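Local coordinates for protein C-glycoside 3-oxidase (Microbacterium trichothecenolyticum, PDB 7DVE) that oxidises the C3 hydroxyl of the sugar in C-glycosides such as isoorientin and mangiferin, using bound FAD and passing the electrons to oxygen, at residues Gln298-Phe303 / Leu439-His444; Leu369-Ala374 / Lys416-Arg421; Arg197-Val202 / Val330-Phe335. All coordinates share one frame; numbering follows the deposited sequence.

Overall arrangement
Strand 196-204 supplies the first half of contact 3, and the chain then passes through 298-303, the opening half of contact 1, before 330-335 closes contact 3. The loops of contacts 1 and 3 therefore cross. Contact 2 begins afterwards at 369-374 and closes at 416-421, all within the long excursion that contact 1 ends at 439-444. All three reach the same antiparallel sheet. Contacts 1 and 2 touch through neighbouring strands 300-307 and 366-373, their centres about 11 Å apart, whereas contact 3 lies farther across the sheet. Contact 1 joins the sheet to the loop of the probable proton acceptor, contact 2 to helix 406-424, and contact 3 pairs two of its strands.

Contact 1: Gln298-Phe303 / Leu439-His444; sequences QAQIVF and LGASLH. With FAD (flavin-adenine dinucleotide), chain C.
Gln298 and Ser442 bring the two backbones to 5.7 Å between their CA atoms, where the lead-in to strand 300-307 meets a type I turn running from Gly440 to Leu443. A water bridges them, donating to Gln298 O and accepting from Ser442 N, while Ser442 CB packs against Gln298 O at 3.0 Å. The central side-chain link is His444 ND1 donating to Gln298 OE1 at 2.7 Å, nearly straight at 167°. The oxygen lies in the imidazole plane, but ND1 stands well above the plane of the amide; the two planes are almost perpendicular (89°). Gln298 reaches this point as an extended chain beyond CG, and its NE2 is held by Cys487 O and Thr485 OG1, so the amide orientation is fixed from both ends. Ser442 OG accepts from His444 N at 3.2 Å, an ST turn, and also pairs with Asp297 OD1; the carbonyl carbon of Ser442 lies over one face of the imidazole, offset toward its rim. The other end of that ring approaches the flavin obliquely, NE2 being 3.8 Å from FAD N1. This geometry is consistent with the inferred role of His444 as proton acceptor; Gln298, gripping ND1, would help fix the rotation of the ring. The CB of Leu443 points away from 298-303, and its CD1 lies 3.3 Å from FAD C8. Beyond the loop, strand 300-307 runs between strands 366-373 and 427-436, and Ala299 and Ile301 face helix 406-424.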
loop_
_atom_site.group_PDB
_atom_site.type_symbol
_atom_site.label_atom_id
_atom_site.label_comp_id
_atom_site.label_asym_id
_atom_site.label_seq_id
_atom_site.Cartn_x
_atom_site.Cartn_y
_atom_site.Cartn_z
ATOM N N GLN A 298 11.527 -1.315 -0.043
ATOM C CA GLN A 298 11.947 -2.227 -1.112
ATOM C C GLN A 298 12.714 -1.424 -2.161
ATOM O O GLN A 298 12.107 -0.709 -2.970
ATOM C CB GLN A 298 10.747 -2.942 -1.741
ATOM C CG GLN A 298 9.982 -3.932 -0.831
ATOM C CD GLN A 298 8.643 -4.348 -1.463
ATOM O OE1 GLN A 298 8.282 -3.834 -2.521
ATOM N NE2 GLN A 298 7.910 -5.266 -0.821
ATOM N N ALA A 299 14.045 -1.539 -2.155
ATOM C CA ALA A 299 14.855 -0.862 -3.171
ATOM C C ALA A 299 14.319 -1.191 -4.563
ATOM O O ALA A 299 14.026 -2.350 -4.870
ATOM C CB ALA A 299 16.323 -1.275 -3.041
ATOM N N GLN A 300 14.161 -0.157 -5.396
ATOM C CA GLN A 300 13.460 -0.265 -6.671
ATOM C C GLN A 300 14.401 0.102 -7.808
ATOM O O GLN A 300 15.061 1.154 -7.766
ATOM C CB GLN A 300 12.237 0.648 -6.686
ATOM C CG GLN A 300 11.474 0.659 -8.015
ATOM C CD GLN A 300 10.219 1.531 -7.999
ATOM O OE1 GLN A 300 10.074 2.459 -7.193
ATOM N NE2 GLN A 300 9.320 1.241 -8.903
ATOM N N ILE A 301 14.476 -0.773 -8.807
ATOM C CA ILE A 301 15.314 -0.590 -9.989
ATOM C C ILE A 301 14.374 -0.539 -11.184
ATOM O O ILE A 301 13.497 -1.395 -11.315
ATOM C CB ILE A 301 16.346 -1.725 -10.154
ATOM C CG1 ILE A 301 17.308 -1.792 -8.955
ATOM C CG2 ILE A 301 17.159 -1.519 -11.439
ATOM C CD1 ILE A 301 16.943 -2.793 -7.864
ATOM N N VAL A 302 14.540 0.463 -12.042
ATOM C CA VAL A 302 13.614 0.699 -13.145
ATOM C C VAL A 302 14.385 0.728 -14.457
ATOM O O VAL A 302 15.585 1.019 -14.514
ATOM C CB VAL A 302 12.817 2.016 -12.983
ATOM C CG1 VAL A 302 11.925 1.968 -11.742
ATOM C CG2 VAL A 302 13.773 3.224 -12.956
ATOM N N PHE A 303 13.656 0.474 -15.526
ATOM C CA PHE A 303 14.243 0.318 -16.846
ATOM C C PHE A 303 13.121 0.570 -17.841
ATOM O O PHE A 303 11.962 0.349 -17.523
ATOM C CB PHE A 303 14.801 -1.102 -16.989
ATOM C CG PHE A 303 15.879 -1.247 -18.006
ATOM C CD1 PHE A 303 16.847 -0.275 -18.160
ATOM C CD2 PHE A 303 15.939 -2.392 -18.796
ATOM C CE1 PHE A 303 17.898 -0.438 -19.093
ATOM C CE2 PHE A 303 16.953 -2.563 -19.743
ATOM C CZ PHE A 303 17.943 -1.573 -19.886
ATOM N N LEU A 439 15.920 5.676 -2.098
ATOM C CA LEU A 439 15.286 4.842 -1.092
ATOM C C LEU A 439 13.989 5.477 -0.615
ATOM O O LEU A 439 13.892 6.699 -0.471
ATOM C CB LEU A 439 16.232 4.598 0.080
ATOM C CG LEU A 439 17.495 3.880 -0.399
ATOM C CD1 LEU A 439 18.519 3.720 0.724
ATOM C CD2 LEU A 439 17.152 2.538 -1.018
ATOM N N GLY A 440 12.981 4.628 -0.397
ATOM C CA GLY A 440 11.635 5.084 -0.147
ATOM C C GLY A 440 10.777 5.165 -1.387
ATOM O O GLY A 440 9.546 5.239 -1.271
ATOM N N ALA A 441 11.385 5.131 -2.573
ATOM C CA ALA A 441 10.624 5.287 -3.799
ATOM C C ALA A 441 9.597 4.181 -4.001
ATOM O O ALA A 441 8.599 4.419 -4.670
ATOM C CB ALA A 441 11.563 5.338 -4.994
ATOM N N SER A 442 9.804 2.983 -3.433
ATOM C CA SER A 442 8.848 1.897 -3.650
ATOM C C SER A 442 7.492 2.170 -3.007
ATOM O O SER A 442 6.502 1.563 -3.415
ATOM C CB SER A 442 9.403 0.560 -3.116
ATOM O OG SER A 442 9.338 0.489 -1.700
ATOM N N LEU A 443 7.431 3.074 -2.024
ATOM C CA LEU A 443 6.240 3.351 -1.225
ATOM C C LEU A 443 5.696 2.109 -0.544
ATOM O O LEU A 443 4.534 2.092 -0.144
ATOM C CB LEU A 443 5.136 3.999 -2.047
ATOM C CG LEU A 443 5.585 5.086 -3.016
ATOM C CD1 LEU A 443 4.545 5.186 -4.112
ATOM C CD2 LEU A 443 5.770 6.405 -2.298
ATOM N N HIS A 444 6.519 1.071 -0.406
ATOM C CA HIS A 444 6.181 -0.161 0.308
ATOM C C HIS A 444 7.003 -0.184 1.594
ATOM O O HIS A 444 8.170 -0.589 1.589
ATOM C CB HIS A 444 6.484 -1.383 -0.558
ATOM C CG HIS A 444 5.860 -1.335 -1.913
ATOM N ND1 HIS A 444 6.224 -2.198 -2.925
ATOM C CD2 HIS A 444 4.852 -0.575 -2.411
ATOM C CE1 HIS A 444 5.493 -1.945 -3.999
ATOM N NE2 HIS A 444 4.647 -0.974 -3.710
HETATM P PA FAD C . -2.648 4.296 3.342
HETATM O O1A FAD C . -1.564 5.297 3.492
HETATM O O2A FAD C . -3.000 3.819 1.984
HETATM O O5B FAD C . -3.894 5.007 4.078
HETATM C C5B FAD C . -3.740 5.459 5.426
HETATM C C4B FAD C . -4.679 6.608 5.692
HETATM O O4B FAD C . -4.496 6.941 7.100
HETATM C C3B FAD C . -4.252 7.867 4.910
HETATM O O3B FAD C . -5.398 8.358 4.187
HETATM C C2B FAD C . -3.877 8.824 6.051
HETATM O O2B FAD C . -4.241 10.175 5.756
HETATM C C1B FAD C . -4.744 8.336 7.194
HETATM N N9A FAD C . -4.213 8.823 8.519
HETATM C C8A FAD C . -2.928 8.650 8.868
HETATM N N7A FAD C . -2.747 9.167 10.089
HETATM C C5A FAD C . -3.912 9.672 10.502
HETATM C C6A FAD C . -4.256 10.276 11.648
HETATM N N6A FAD C . -3.285 10.428 12.548
HETATM N N1A FAD C . -5.509 10.706 11.890
HETATM C C2A FAD C . -6.471 10.508 10.897
HETATM N N3A FAD C . -6.093 9.859 9.707
HETATM C C4A FAD C . -4.823 9.455 9.535
HETATM N N1 FAD C . 0.871 -0.909 -3.603
HETATM C C2 FAD C . 0.720 -2.185 -4.117
HETATM O O2 FAD C . 0.507 -3.099 -3.329
HETATM N N3 FAD C . 0.825 -2.409 -5.500
HETATM C C4 FAD C . 1.036 -1.322 -6.377
HETATM O O4 FAD C . 1.103 -1.528 -7.593
HETATM C C4X FAD C . 1.185 -0.046 -5.843
HETATM N N5 FAD C . 1.447 1.034 -6.620
HETATM C C5X FAD C . 1.447 2.281 -6.067
HETATM C C6 FAD C . 1.575 3.428 -6.874
HETATM C C7 FAD C . 1.520 4.713 -6.345
HETATM C C7M FAD C . 1.655 5.954 -7.263
HETATM C C8 FAD C . 1.341 4.876 -4.971
HETATM C C8M FAD C . 1.283 6.293 -4.371
HETATM C C9 FAD C . 1.221 3.741 -4.156
HETATM C C9A FAD C . 1.279 2.441 -4.691
HETATM N N10 FAD C . 1.182 1.344 -3.907
HETATM C C10 FAD C . 1.093 0.132 -4.459
HETATM C "C1'" FAD C . 1.137 1.414 -2.419
HETATM C "C2'" FAD C . -0.267 1.356 -1.803
HETATM O "O2'" FAD C . -0.969 2.558 -2.162
HETATM C "C3'" FAD C . -0.176 1.170 -0.252
HETATM O "O3'" FAD C . 0.496 -0.060 0.053
HETATM C "C4'" FAD C . -1.565 1.064 0.379
HETATM O "O4'" FAD C . -2.319 2.226 0.068
HETATM C "C5'" FAD C . -1.450 0.940 1.922
HETATM O "O5'" FAD C . -2.750 1.062 2.534
HETATM P P FAD C . -2.981 1.536 4.064
HETATM O O1P FAD C . -4.416 1.806 4.355
HETATM O O2P FAD C . -2.247 0.552 4.887
HETATM O O3P FAD C . -2.331 3.007 4.247
HETATM O O HOH W 1 12.654 2.055 -2.766
#

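Contact 2: Leu369-Ala374 / Lys416-Arg421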
loop_
_atom_site.group_PDB
_atom_site.type_symbol
_atom_site.label_atom_id
_atom_site.label_comp_id
_atom_site.label_asym_id
_atom_site.label_seq_id
_atom_site.Cartn_x
_atom_site.Cartn_y
_atom_site.Cartn_z
ATOM N N LEU A 369 9.828 -1.341 -16.814
ATOM C CA LEU A 369 10.127 -2.471 -15.947
ATOM C C LEU A 369 10.525 -1.960 -14.576
ATOM O O LEU A 369 11.309 -1.008 -14.467
ATOM C CB LEU A 369 11.285 -3.324 -16.490
ATOM C CG LEU A 369 11.046 -4.088 -17.784
ATOM C CD1 LEU A 369 11.407 -3.215 -18.983
ATOM C CD2 LEU A 369 11.838 -5.383 -17.766
ATOM N N GLY A 370 10.014 -2.622 -13.534
ATOM C CA GLY A 370 10.523 -2.435 -12.187
ATOM C C GLY A 370 10.863 -3.746 -11.489
ATOM O O GLY A 370 10.069 -4.698 -11.480
ATOM N N LEU A 371 12.046 -3.805 -10.896
ATOM C CA LEU A 371 12.426 -4.875 -9.994
ATOM C C LEU A 371 12.554 -4.336 -8.575
ATOM O O LEU A 371 13.040 -3.225 -8.358
ATOM C CB LEU A 371 13.738 -5.544 -10.426
ATOM C CG LEU A 371 13.625 -6.956 -11.048
ATOM C CD1 LEU A 371 12.871 -6.947 -12.385
ATOM C CD2 LEU A 371 15.008 -7.626 -11.164
ATOM N N PHE A 372 12.111 -5.134 -7.614
ATOM C CA PHE A 372 12.067 -4.760 -6.211
ATOM C C PHE A 372 12.818 -5.797 -5.410
ATOM O O PHE A 372 12.609 -7.003 -5.599
ATOM C CB PHE A 372 10.630 -4.684 -5.677
ATOM C CG PHE A 372 9.783 -3.642 -6.352
ATOM C CD1 PHE A 372 9.300 -3.847 -7.652
ATOM C CD2 PHE A 372 9.448 -2.466 -5.692
ATOM C CE1 PHE A 372 8.508 -2.883 -8.299
ATOM C CE2 PHE A 372 8.640 -1.512 -6.327
ATOM C CZ PHE A 372 8.170 -1.726 -7.642
ATOM N N CYS A 373 13.673 -5.316 -4.507
ATOM C CA CYS A 373 14.486 -6.143 -3.632
ATOM C C CYS A 373 13.836 -6.315 -2.265
ATOM O O CYS A 373 13.095 -5.445 -1.796
ATOM C CB CYS A 373 15.864 -5.518 -3.447
ATOM S SG CYS A 373 16.772 -5.451 -4.960
ATOM N N ALA A 374 14.134 -7.454 -1.634
ATOM C CA ALA A 374 13.835 -7.660 -0.225
ATOM C C ALA A 374 14.938 -7.038 0.633
ATOM O O ALA A 374 16.116 -7.078 0.274
ATOM C CB ALA A 374 13.719 -9.152 0.078
ATOM N N LYS A 416 19.960 -5.334 -10.755
ATOM C CA LYS A 416 20.327 -4.542 -11.935
ATOM C C LYS A 416 20.640 -5.431 -13.148
ATOM O O LYS A 416 20.119 -5.210 -14.266
ATOM C CB LYS A 416 21.504 -3.638 -11.590
ATOM C CG LYS A 416 21.134 -2.641 -10.503
ATOM C CD LYS A 416 22.367 -1.967 -9.953
ATOM C CE LYS A 416 22.999 -1.123 -11.033
ATOM N NZ LYS A 416 23.956 -0.208 -10.426
ATOM N N ALA A 417 21.452 -6.475 -12.934
ATOM C CA ALA A 417 21.744 -7.377 -14.051
ATOM C C ALA A 417 20.483 -8.100 -14.535
ATOM O O ALA A 417 20.277 -8.269 -15.751
ATOM C CB ALA A 417 22.832 -8.376 -13.657
ATOM N N GLU A 418 19.599 -8.490 -13.615
ATOM C CA GLU A 418 18.401 -9.209 -14.063
ATOM C C GLU A 418 17.424 -8.297 -14.797
ATOM O O GLU A 418 16.749 -8.744 -15.736
ATOM C CB GLU A 418 17.688 -9.909 -12.900
ATOM C CG GLU A 418 16.341 -10.611 -13.315
ATOM C CD GLU A 418 16.522 -11.844 -14.223
ATOM O OE1 GLU A 418 17.669 -12.141 -14.622
ATOM O OE2 GLU A 418 15.510 -12.527 -14.544
ATOM N N ILE A 419 17.306 -7.032 -14.400
ATOM C CA ILE A 419 16.324 -6.209 -15.090
ATOM C C ILE A 419 16.794 -5.914 -16.502
ATOM O O ILE A 419 15.981 -5.856 -17.432
ATOM C CB ILE A 419 16.002 -4.915 -14.323
ATOM C CG1 ILE A 419 14.718 -4.308 -14.906
ATOM C CG2 ILE A 419 17.134 -3.952 -14.423
ATOM C CD1 ILE A 419 14.067 -3.262 -14.005
ATOM N N VAL A 420 18.108 -5.770 -16.702
ATOM C CA VAL A 420 18.588 -5.614 -18.076
ATOM C C VAL A 420 18.326 -6.885 -18.886
ATOM O O VAL A 420 17.877 -6.820 -20.042
ATOM C CB VAL A 420 20.076 -5.217 -18.083
ATOM C CG1 VAL A 420 20.595 -5.127 -19.507
ATOM C CG2 VAL A 420 20.230 -3.895 -17.380
ATOM N N ARG A 421 18.557 -8.064 -18.284
ATOM C CA ARG A 421 18.297 -9.301 -19.022
ATOM C C ARG A 421 16.818 -9.435 -19.400
ATOM O O ARG A 421 16.481 -9.872 -20.510
ATOM C CB ARG A 421 18.759 -10.508 -18.204
ATOM C CG ARG A 421 18.570 -11.842 -18.916
ATOM C CD ARG A 421 18.827 -13.049 -17.988
ATOM N NE ARG A 421 17.597 -13.480 -17.334
ATOM C CZ ARG A 421 16.648 -14.191 -17.936
ATOM N NH1 ARG A 421 16.778 -14.593 -19.189
ATOM N NH2 ARG A 421 15.541 -14.503 -17.266
#
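Glu418 meets Leu371 with the aliphatic part of its side chain and turns its flat carboxylate to Arg421, one helical turn on. Arg421 NE donates to Glu418 OE1 at 3.0 Å, with the oxygen at the edge of the guanidinium and in its plane; the carboxylate is met on its syn side, 28° out of its own plane. A weak second bond, Arg421 NH2 to Glu418 OE2, completes a two-pronged salt bridge within the helix, and Arg421 NH1 is also bound by Val184 O. The other flat group, the Phe372 ring, sits on the reverse side of the strand, where it meets the His444 ring nearly parallel and that of His342 more steeply inclined.

The contact itself is apolar. Ile419 carries it: CG1 is anti to the backbone N (chi1 -165°) and the chain continues extended, so CD1 is thrust at the strand backbone. There it lies 3.6 Å from Leu369 O and 3.7 Å from Leu371 N, with Leu369 CB at 3.7 Å. Leu369 and Leu371 both start toward the helix, and each lies alongside Ile419 with its chain running the opposite way; Leu371 CD1 approaches Ile419 CG1 at 4.1 Å. Leu371 CD2 crosses to Glu418 CG at 3.9 Å.

The axes of strand 369-373 and helix 416-421 run roughly antiparallel (154°), with 8.9 Å at closest approach. This is helix-on-sheet packing, the strand's alternate residues Leu369 and Leu371 on the helix side and Phe372 on the other. Helix 406-424 thus covers one face of the antiparallel sheet, where Ile419 also touches Ile301 and Phe303 of strand 300-307 and Pro434 of strand 427-436, while Leu422 extends the packing on Leu369 and Leu371.

Contact 3: Arg197-Val202 / Val330-Phe335; sequences RMPLAV and VTWVPF
Met198 and Trp332 cross at about a right angle, and the sulfur makes a Met-aromatic contact. SD sits 4.3 Å from the centroid of the five-membered ring, 32° off its normal, hence oblique, and only 3.6 Å from Trp332 CB. The thioether gets there because CG is anti to the backbone N (chi1 -178°) while the chain bends at the next two torsions, bringing CE close to Trp332 CB as well. Pro199 takes the other end of the indole: its CD lies 3.5 Å from Trp332 CE3, and Arg197 O occupies the ring edge near the plane. Pro334 CG, two residues on in the same segment, sits over one face, toward its rim.

Val330 divides its branches between two partners. CG1 presses on Met198 CB at 3.4 Å, whereas CG2 meets Leu200 CD1 at 4.0 Å, both pairs crossing at a slant. In the backbone, Met198 N donates to Val330 O at 3.0 Å, close to straight at 167°. Arg197 diverges from its partner Thr331 and carries its guanidinium to Asp169, a salt bridge away from this packing.

Arg197 and Thr331 form an antiparallel non-hydrogen-bonded pair that, with the Met198-Val330 bond, joins strands 196-204 and 330-333 in the antiparallel sheet of the substrate-binding region characteristic of GMC oxidoreductases. Met198 lies near Ala131, an FAD-binding residue, so the pairing borders the flavin site.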
loop_
_atom_site.group_PDB
_atom_site.type_symbol
_atom_site.label_atom_id
_atom_site.label_comp_id
_atom_site.label_asym_id
_atom_site.label_seq_id
_atom_site.Cartn_x
_atom_site.Cartn_y
_atom_site.Cartn_z
ATOM N N ARG A 197 0.284 -13.127 -15.899
ATOM C CA ARG A 197 -0.354 -11.819 -15.796
ATOM C C ARG A 197 -0.235 -11.296 -14.377
ATOM O O ARG A 197 -0.261 -12.066 -13.417
ATOM C CB ARG A 197 -1.830 -11.884 -16.180
ATOM C CG ARG A 197 -2.112 -12.440 -17.547
ATOM C CD ARG A 197 -3.338 -13.347 -17.472
ATOM N NE ARG A 197 -3.972 -13.504 -18.768
ATOM C CZ ARG A 197 -3.767 -14.565 -19.534
ATOM N NH1 ARG A 197 -2.898 -15.505 -19.182
ATOM N NH2 ARG A 197 -4.462 -14.702 -20.666
ATOM N N MET A 198 -0.079 -9.996 -14.235
ATOM C CA MET A 198 -0.116 -9.450 -12.894
ATOM C C MET A 198 -1.559 -9.470 -12.395
ATOM O O MET A 198 -2.462 -9.038 -13.114
ATOM C CB MET A 198 0.427 -8.027 -12.841
ATOM C CG MET A 198 0.419 -7.482 -11.418
ATOM S SD MET A 198 1.653 -8.290 -10.388
ATOM C CE MET A 198 3.152 -7.465 -10.957
ATOM N N PRO A 199 -1.830 -9.970 -11.196
ATOM C CA PRO A 199 -3.174 -9.773 -10.626
ATOM C C PRO A 199 -3.332 -8.326 -10.193
ATOM O O PRO A 199 -2.472 -7.783 -9.497
ATOM C CB PRO A 199 -3.227 -10.746 -9.440
ATOM C CG PRO A 199 -2.004 -11.611 -9.537
ATOM C CD PRO A 199 -1.024 -10.967 -10.468
ATOM N N LEU A 200 -4.416 -7.681 -10.640
ATOM C CA LEU A 200 -4.549 -6.228 -10.526
ATOM C C LEU A 200 -5.843 -5.843 -9.828
ATOM O O LEU A 200 -6.903 -6.413 -10.102
ATOM C CB LEU A 200 -4.508 -5.538 -11.908
ATOM C CG LEU A 200 -3.221 -5.478 -12.731
ATOM C CD1 LEU A 200 -3.515 -4.952 -14.155
ATOM C CD2 LEU A 200 -2.085 -4.616 -12.022
ATOM N N ALA A 201 -5.762 -4.835 -8.967
ATOM C CA ALA A 201 -6.938 -4.309 -8.275
ATOM C C ALA A 201 -7.548 -3.263 -9.191
ATOM O O ALA A 201 -7.251 -2.071 -9.094
ATOM C CB ALA A 201 -6.561 -3.733 -6.918
ATOM N N VAL A 202 -8.393 -3.722 -10.114
ATOM C CA VAL A 202 -8.892 -2.890 -11.203
ATOM C C VAL A 202 -10.323 -3.319 -11.495
ATOM O O VAL A 202 -10.697 -4.466 -11.245
ATOM C CB VAL A 202 -7.987 -3.018 -12.457
ATOM C CG1 VAL A 202 -8.278 -4.322 -13.215
ATOM C CG2 VAL A 202 -8.204 -1.879 -13.366
ATOM N N VAL A 330 0.062 -5.412 -17.636
ATOM C CA VAL A 330 1.052 -5.590 -16.580
ATOM C C VAL A 330 1.350 -7.083 -16.481
ATOM O O VAL A 330 0.430 -7.896 -16.328
ATOM C CB VAL A 330 0.561 -5.041 -15.217
ATOM C CG1 VAL A 330 1.663 -5.095 -14.169
ATOM C CG2 VAL A 330 0.047 -3.604 -15.346
ATOM N N THR A 331 2.621 -7.435 -16.601
ATOM C CA THR A 331 3.122 -8.782 -16.400
ATOM C C THR A 331 3.930 -8.865 -15.107
ATOM O O THR A 331 4.648 -7.924 -14.726
ATOM C CB THR A 331 4.008 -9.224 -17.567
ATOM O OG1 THR A 331 3.282 -9.138 -18.785
ATOM C CG2 THR A 331 4.491 -10.656 -17.382
ATOM N N TRP A 332 3.844 -10.038 -14.488
ATOM C CA TRP A 332 4.412 -10.350 -13.192
ATOM C C TRP A 332 5.534 -11.365 -13.371
ATOM O O TRP A 332 5.320 -12.424 -13.967
ATOM C CB TRP A 332 3.313 -10.913 -12.295
ATOM C CG TRP A 332 3.744 -11.391 -10.951
ATOM C CD1 TRP A 332 4.875 -11.033 -10.271
ATOM C CD2 TRP A 332 3.028 -12.300 -10.100
ATOM N NE1 TRP A 332 4.908 -11.666 -9.056
ATOM C CE2 TRP A 332 3.792 -12.454 -8.927
ATOM C CE3 TRP A 332 1.820 -13.002 -10.226
ATOM C CZ2 TRP A 332 3.387 -13.270 -7.876
ATOM C CZ3 TRP A 332 1.413 -13.816 -9.194
ATOM C CH2 TRP A 332 2.198 -13.951 -8.029
ATOM N N VAL A 333 6.726 -11.035 -12.876
ATOM C CA VAL A 333 7.865 -11.946 -12.847
ATOM C C VAL A 333 8.103 -12.291 -11.384
ATOM O O VAL A 333 8.719 -11.500 -10.650
ATOM C CB VAL A 333 9.120 -11.331 -13.484
ATOM C CG1 VAL A 333 10.188 -12.425 -13.681
ATOM C CG2 VAL A 333 8.772 -10.625 -14.797
ATOM N N PRO A 334 7.634 -13.452 -10.926
ATOM C CA PRO A 334 7.529 -13.695 -9.482
ATOM C C PRO A 334 8.864 -13.863 -8.777
ATOM O O PRO A 334 9.836 -14.383 -9.329
ATOM C CB PRO A 334 6.706 -14.986 -9.399
ATOM C CG PRO A 334 5.907 -14.983 -10.682
ATOM C CD PRO A 334 6.814 -14.385 -11.719
ATOM N N PHE A 335 8.878 -13.374 -7.535
ATOM C CA PHE A 335 9.915 -13.662 -6.553
ATOM C C PHE A 335 10.064 -15.168 -6.305
ATOM O O PHE A 335 9.074 -15.888 -6.154
ATOM C CB PHE A 335 9.543 -12.945 -5.247
ATOM C CG PHE A 335 10.486 -13.205 -4.098
ATOM C CD1 PHE A 335 10.390 -14.381 -3.333
ATOM C CD2 PHE A 335 11.459 -12.261 -3.758
ATOM C CE1 PHE A 335 11.257 -14.606 -2.272
ATOM C CE2 PHE A 335 12.318 -12.482 -2.687
ATOM C CZ PHE A 335 12.225 -13.659 -1.946
#